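Local coordinates for protein choloylglycine hydrolase (PDB 2BJF) that hydrolyses the amide bond of glycine- and taurine-conjugated bile salts, releasing free bile acids, and can also act as an acyltransferase, at residues Lys74-Ala79 and Ser114-Val119; Ile100-Phe105 and Leu142-Ser147. All blocks are in the same frame, centred on the assembly; numbering follows the deposited sequence.

Interaction 1 of 2, residues Lys74-Ala79 and Ser114-Val119; sequences KGLGCA and SSVEEV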
loop_
_atom_site.group_PDB
_atom_site.type_symbol
_atom_site.label_atom_id
_atom_site.label_comp_id
_atom_site.label_asym_id
_atom_site.label_seq_id
_atom_site.Cartn_x
_atom_site.Cartn_y
_atom_site.Cartn_z
ATOM N N LYS A 74 39.939 -16.579 3.505
ATOM C CA LYS A 74 40.019 -16.500 2.045
ATOM C C LYS A 74 39.019 -15.503 1.458
ATOM O O LYS A 74 39.011 -15.260 0.249
ATOM C CB LYS A 74 39.815 -17.885 1.413
ATOM C CG LYS A 74 40.763 -18.980 1.917
ATOM C CD LYS A 74 42.243 -18.634 1.733
ATOM C CE LYS A 74 42.674 -18.706 0.276
ATOM N NZ LYS A 74 44.138 -18.475 0.132
ATOM N N GLY A 75 38.182 -14.932 2.319
ATOM C CA GLY A 75 37.196 -13.946 1.888
ATOM C C GLY A 75 35.852 -14.538 1.509
ATOM O O GLY A 75 35.057 -13.892 0.821
ATOM N N LEU A 76 35.595 -15.765 1.955
ATOM C CA LEU A 76 34.280 -16.383 1.796
ATOM C C LEU A 76 33.421 -16.073 3.017
ATOM O O LEU A 76 33.866 -16.244 4.150
ATOM C CB LEU A 76 34.405 -17.899 1.600
ATOM C CG LEU A 76 33.122 -18.692 1.323
ATOM C CD1 LEU A 76 32.508 -18.306 -0.019
ATOM C CD2 LEU A 76 33.402 -20.188 1.378
ATOM N N GLY A 77 32.195 -15.614 2.777
ATOM C CA GLY A 77 31.265 -15.284 3.855
ATOM C C GLY A 77 29.988 -16.096 3.780
ATOM O O GLY A 77 29.552 -16.480 2.697
ATOM N N CYS A 78 29.391 -16.363 4.940
ATOM C CA CYS A 78 28.127 -17.093 5.008
ATOM C C CYS A 78 27.278 -16.611 6.176
ATOM O O CYS A 78 27.794 -16.361 7.266
ATOM C CB CYS A 78 28.372 -18.603 5.121
ATOM S SG CYS A 78 26.862 -19.609 5.060
ATOM N N ALA A 79 25.977 -16.479 5.932
ATOM C CA ALA A 79 25.023 -16.091 6.966
ATOM C C ALA A 79 23.811 -17.014 6.956
ATOM O O ALA A 79 23.276 -17.335 5.891
ATOM C CB ALA A 79 24.587 -14.644 6.775
ATOM N N SER A 114 37.089 -22.018 -0.247
ATOM C CA SER A 114 37.714 -20.704 -0.410
ATOM C C SER A 114 36.907 -19.734 -1.277
ATOM O O SER A 114 37.191 -18.534 -1.292
ATOM C CB SER A 114 39.128 -20.857 -0.980
ATOM O OG SER A 114 39.091 -21.386 -2.293
ATOM N N SER A 115 35.910 -20.248 -1.994
ATOM C CA SER A 115 35.130 -19.431 -2.924
ATOM C C SER A 115 33.692 -19.919 -3.079
ATOM O O SER A 115 33.372 -21.057 -2.728
ATOM C CB SER A 115 35.809 -19.400 -4.298
ATOM O OG SER A 115 35.746 -20.671 -4.925
ATOM N N VAL A 116 32.839 -19.045 -3.611
ATOM C CA VAL A 116 31.454 -19.390 -3.943
ATOM C C VAL A 116 31.409 -20.528 -4.965
ATOM O O VAL A 116 30.614 -21.459 -4.829
ATOM C CB VAL A 116 30.668 -18.149 -4.452
ATOM C CG1 VAL A 116 29.383 -18.555 -5.171
ATOM C CG2 VAL A 116 30.353 -17.212 -3.296
ATOM N N GLU A 117 32.281 -20.461 -5.971
ATOM C CA GLU A 117 32.353 -21.506 -6.998
ATOM C C GLU A 117 32.677 -22.890 -6.428
ATOM O O GLU A 117 32.098 -23.889 -6.863
ATOM C CB GLU A 117 33.327 -21.128 -8.119
ATOM C CG GLU A 117 32.835 -20.000 -9.038
ATOM C CD GLU A 117 31.493 -20.287 -9.715
ATOM O OE1 GLU A 117 30.746 -19.320 -9.973
ATOM O OE2 GLU A 117 31.179 -21.466 -9.993
ATOM N N GLU A 118 33.598 -22.939 -5.463
ATOM C CA GLU A 118 33.952 -24.184 -4.775
ATOM C C GLU A 118 32.767 -24.752 -3.998
ATOM O O GLU A 118 32.527 -25.963 -4.015
ATOM C CB GLU A 118 35.137 -23.970 -3.828
ATOM C CG GLU A 118 36.502 -23.966 -4.505
ATOM C CD GLU A 118 37.657 -24.146 -3.527
ATOM O OE1 GLU A 118 38.821 -24.145 -3.979
ATOM O OE2 GLU A 118 37.410 -24.296 -2.310
ATOM N N VAL A 119 32.035 -23.866 -3.324
ATOM C CA VAL A 119 30.852 -24.238 -2.539
ATOM C C VAL A 119 29.739 -24.778 -3.443
ATOM O O VAL A 119 29.139 -25.812 -3.141
ATOM C CB VAL A 119 30.319 -23.039 -1.701
ATOM C CG1 VAL A 119 29.023 -23.397 -0.991
ATOM C CG2 VAL A 119 31.353 -22.594 -0.687
HETATM O O HOH W 1 36.899 -15.853 -1.443
#
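Leu76 reaches across to the start of helix 116-123 and meets it with both methyls. Its CG is anti to the backbone N (chi1 -176°), and from there the branches part. CD1 lies over the first turn, 3.7 Å from Val116 N and also against Val116 CG2. CD2 meets CG2 of Val119 at 3.8 Å, the two side chains crossing obliquely. This is the dense, buried end, completed by Ile146 of strand 142-147 and Val109 of helix 105-112. The helix start is a classical N-cap: OG of Ser115, whose CB points away from 74-79, accepts from N of Glu118 at 3.2 Å, and Asp148 takes up Val116 N. In this Ntn-hydrolase fold the contact thus seats a helix beginning against the turn that leads into strand 77-82. Toward the surface the packing thins. CG of Lys74 touches CB of Ser114 at 3.8 Å; the Lys74 chain, bent at chi2 and chi3, then leads its end away, and the residue is exposed. No direct hydrogen bond joins the segments; one water donates to both Lys74 O (2.8 Å) and Ser114 O (2.7 Å).

Interaction 2 of 2, residues Ile100-Phe105 and Leu142-Ser147; sequences IPVYNF and LHWMIS. With DXC ((3alpha,5beta,12alpha)-3,12-dihydroxycholan-24-oic acid), chain B.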
loop_
_atom_site.group_PDB
_atom_site.type_symbol
_atom_site.label_atom_id
_atom_site.label_comp_id
_atom_site.label_asym_id
_atom_site.label_seq_id
_atom_site.Cartn_x
_atom_site.Cartn_y
_atom_site.Cartn_z
ATOM N N ILE A 100 25.016 -32.961 5.815
ATOM C CA ILE A 100 25.459 -31.887 6.697
ATOM C C ILE A 100 24.356 -31.559 7.704
ATOM O O ILE A 100 23.251 -31.191 7.306
ATOM C CB ILE A 100 25.811 -30.604 5.897
ATOM C CG1 ILE A 100 26.696 -30.935 4.689
ATOM C CG2 ILE A 100 26.487 -29.574 6.798
ATOM C CD1 ILE A 100 26.471 -30.028 3.493
ATOM N N PRO A 101 24.646 -31.705 9.011
ATOM C CA PRO A 101 23.676 -31.322 10.037
ATOM C C PRO A 101 23.375 -29.827 9.979
ATOM O O PRO A 101 24.275 -29.030 9.701
ATOM C CB PRO A 101 24.391 -31.671 11.345
ATOM C CG PRO A 101 25.430 -32.671 10.965
ATOM C CD PRO A 101 25.880 -32.247 9.607
ATOM N N VAL A 102 22.120 -29.459 10.237
ATOM C CA VAL A 102 21.670 -28.065 10.139
ATOM C C VAL A 102 22.563 -27.101 10.927
ATOM O O VAL A 102 23.003 -26.080 10.392
ATOM C CB VAL A 102 20.192 -27.895 10.591
ATOM C CG1 VAL A 102 19.707 -26.472 10.330
ATOM C CG2 VAL A 102 19.288 -28.892 9.887
ATOM N N TYR A 103 22.834 -27.443 12.187
ATOM C CA TYR A 103 23.639 -26.604 13.081
ATOM C C TYR A 103 25.076 -26.395 12.592
ATOM O O TYR A 103 25.734 -25.430 12.988
ATOM C CB TYR A 103 23.654 -27.187 14.504
ATOM C CG TYR A 103 24.369 -28.520 14.621
ATOM C CD1 TYR A 103 25.757 -28.582 14.773
ATOM C CD2 TYR A 103 23.659 -29.718 14.579
ATOM C CE1 TYR A 103 26.417 -29.801 14.872
ATOM C CE2 TYR A 103 24.312 -30.946 14.684
ATOM C CZ TYR A 103 25.690 -30.979 14.829
ATOM O OH TYR A 103 26.343 -32.186 14.929
ATOM N N ASN A 104 25.554 -27.303 11.742
ATOM C CA ASN A 104 26.949 -27.300 11.303
ATOM C C ASN A 104 27.171 -26.758 9.888
ATOM O O ASN A 104 28.316 -26.623 9.451
ATOM C CB ASN A 104 27.552 -28.707 11.432
ATOM C CG ASN A 104 29.072 -28.690 11.527
ATOM O OD1 ASN A 104 29.651 -27.915 12.290
ATOM N ND2 ASN A 104 29.724 -29.555 10.756
ATOM N N PHE A 105 26.090 -26.437 9.179
ATOM C CA PHE A 105 26.199 -26.029 7.775
ATOM C C PHE A 105 27.092 -24.806 7.560
ATOM O O PHE A 105 27.955 -24.816 6.682
ATOM C CB PHE A 105 24.823 -25.795 7.138
ATOM C CG PHE A 105 24.889 -25.465 5.670
ATOM C CD1 PHE A 105 24.964 -26.476 4.720
ATOM C CD2 PHE A 105 24.894 -24.140 5.238
ATOM C CE1 PHE A 105 25.035 -26.175 3.361
ATOM C CE2 PHE A 105 24.961 -23.828 3.883
ATOM C CZ PHE A 105 25.034 -24.849 2.943
ATOM N N LEU A 142 16.329 -22.784 8.837
ATOM C CA LEU A 142 17.307 -21.874 8.246
ATOM C C LEU A 142 17.443 -21.980 6.733
ATOM O O LEU A 142 17.233 -23.043 6.144
ATOM C CB LEU A 142 18.691 -22.109 8.862
ATOM C CG LEU A 142 18.927 -21.866 10.354
ATOM C CD1 LEU A 142 20.182 -22.597 10.792
ATOM C CD2 LEU A 142 19.015 -20.379 10.678
ATOM N N HIS A 143 17.789 -20.850 6.122
ATOM C CA HIS A 143 18.388 -20.824 4.792
ATOM C C HIS A 143 19.631 -19.931 4.834
ATOM O O HIS A 143 19.805 -19.147 5.774
ATOM C CB HIS A 143 17.377 -20.422 3.702
ATOM C CG HIS A 143 16.861 -19.018 3.803
ATOM N ND1 HIS A 143 16.222 -18.394 2.753
ATOM C CD2 HIS A 143 16.882 -18.118 4.816
ATOM C CE1 HIS A 143 15.870 -17.174 3.115
ATOM N NE2 HIS A 143 16.261 -16.981 4.361
ATOM N N TRP A 144 20.503 -20.066 3.841
ATOM C CA TRP A 144 21.816 -19.434 3.904
ATOM C C TRP A 144 22.130 -18.569 2.693
ATOM O O TRP A 144 21.755 -18.901 1.569
ATOM C CB TRP A 144 22.913 -20.491 4.074
ATOM C CG TRP A 144 22.809 -21.285 5.344
ATOM C CD1 TRP A 144 23.465 -21.046 6.517
ATOM C CD2 TRP A 144 22.001 -22.449 5.566
ATOM N NE1 TRP A 144 23.116 -21.987 7.458
ATOM C CE2 TRP A 144 22.219 -22.860 6.901
ATOM C CE3 TRP A 144 21.119 -23.187 4.766
ATOM C CZ2 TRP A 144 21.584 -23.977 7.456
ATOM C CZ3 TRP A 144 20.482 -24.292 5.320
ATOM C CH2 TRP A 144 20.720 -24.678 6.652
ATOM N N MET A 145 22.817 -17.458 2.942
ATOM C CA MET A 145 23.411 -16.657 1.879
ATOM C C MET A 145 24.929 -16.784 1.959
ATOM O O MET A 145 25.511 -16.693 3.043
ATOM C CB MET A 145 22.983 -15.192 1.988
ATOM C CG MET A 145 23.461 -14.321 0.835
ATOM S SD MET A 145 22.717 -12.681 0.856
ATOM C CE MET A 145 23.685 -11.852 -0.401
ATOM N N ILE A 146 25.555 -17.011 0.808
ATOM C CA ILE A 146 27.002 -17.189 0.714
ATOM C C ILE A 146 27.544 -16.204 -0.319
ATOM O O ILE A 146 26.980 -16.065 -1.405
ATOM C CB ILE A 146 27.375 -18.650 0.333
ATOM C CG1 ILE A 146 26.800 -19.638 1.355
ATOM C CG2 ILE A 146 28.890 -18.819 0.234
ATOM C CD1 ILE A 146 26.807 -21.091 0.904
ATOM N N SER A 147 28.623 -15.510 0.034
ATOM C CA SER A 147 29.186 -14.462 -0.811
ATOM C C SER A 147 30.701 -14.414 -0.650
ATOM O O SER A 147 31.221 -14.763 0.410
ATOM C CB SER A 147 28.569 -13.108 -0.443
ATOM O OG SER A 147 28.751 -12.155 -1.477
HETATM C C1 DXC B . 18.265 -24.662 19.854
HETATM C C2 DXC B . 19.046 -25.115 18.620
HETATM C C3 DXC B . 20.573 -25.022 18.796
HETATM C C4 DXC B . 21.062 -23.652 19.302
HETATM C C5 DXC B . 20.237 -23.234 20.521
HETATM C C6 DXC B . 18.724 -23.278 20.299
HETATM C C7 DXC B . 21.260 -25.457 17.493
HETATM C C8 DXC B . 21.212 -24.404 16.384
HETATM C C9 DXC B . 21.598 -22.996 16.841
HETATM C C10 DXC B . 20.922 -22.600 18.171
HETATM C C11 DXC B . 21.177 -21.949 15.804
HETATM C C12 DXC B . 21.568 -20.510 16.149
HETATM C C13 DXC B . 20.954 -20.116 17.501
HETATM C C14 DXC B . 21.275 -21.156 18.587
HETATM C C15 DXC B . 21.551 -22.153 14.336
HETATM C C16 DXC B . 21.363 -20.754 13.736
HETATM C C17 DXC B . 21.003 -19.814 14.900
HETATM C C18 DXC B . 22.516 -23.755 19.759
HETATM C C19 DXC B . 21.352 -18.340 14.597
HETATM O O1 DXC B . 19.532 -19.937 17.400
HETATM O O2 DXC B . 16.868 -24.620 19.541
HETATM C C20 DXC B . 23.097 -20.336 16.228
HETATM C C21 DXC B . 20.517 -17.792 13.432
HETATM C C22 DXC B . 19.010 -17.828 13.707
HETATM C C23 DXC B . 18.244 -16.825 12.873
HETATM O O3 DXC B . 18.865 -15.980 12.194
HETATM O O4 DXC B . 16.996 -16.883 12.902
HETATM C C24 DXC B . 21.239 -17.392 15.794
HETATM O O HOH W 2 24.234 -23.550 10.039
#
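A buried aromatic and aliphatic contact joins Phe105 and Val102, where the chain passes from strand 98-101 to helix 105-112, to Trp144 and its neighbours on strand 142-147, beside the bile-acid pocket. The Phe105 ring and the six-membered ring of Trp144 have centroids 4.3 Å apart and planes at 43°, an oblique pair. Trp144 CG, anti to its own carbonyl carbon (chi1 -62°), brings the indole under Phe105. Phe105 CD2 sits over the centre of the indole, 3.4 Å from Trp144 CD2, and CB of Leu142 covers the opposite face nearer the rim. On one flank CE2 of Phe105 reaches CD1 of Ile146 at 4.4 Å; on the other, CG1 of Val102 meets CD1 of Leu142 at 3.9 Å. That same Leu142 CD1 lies 3.7 Å from C16 of the bound deoxycholate, so one methyl faces both Val102 and the ligand. A single water bridges the segments, donating to Val102 O (2.8 Å) and accepting from Trp144 NE1 (3.2 Å). This bond and the two covered faces probably limit the movement of Trp144, a second-shell residue behind Leu142, whose apolar branches suit a hydrophobic steroid product.

Overall arrangement
Interaction 2 is wholly buried and borders the deoxycholate pocket, whereas interaction 1 is only partly buried, runs out to the surface at Lys74 and lies away from the catalytic and product-binding sites. They share one sheet: strands 77-82 and 142-147 are antiparallel neighbours, joined through Gly77 N to Ser147 O (2.7 Å) and Ala79 N to Met145 O (2.9 Å), and the contact centres are 12 Å apart. Helix 105-112 adjoins both, with Phe105 at its start and Val109 within it. Aromatic rings dominate the inner contact, aliphatic branches packed on a helix start the outer. In each, a water supplies the polar link between the segments.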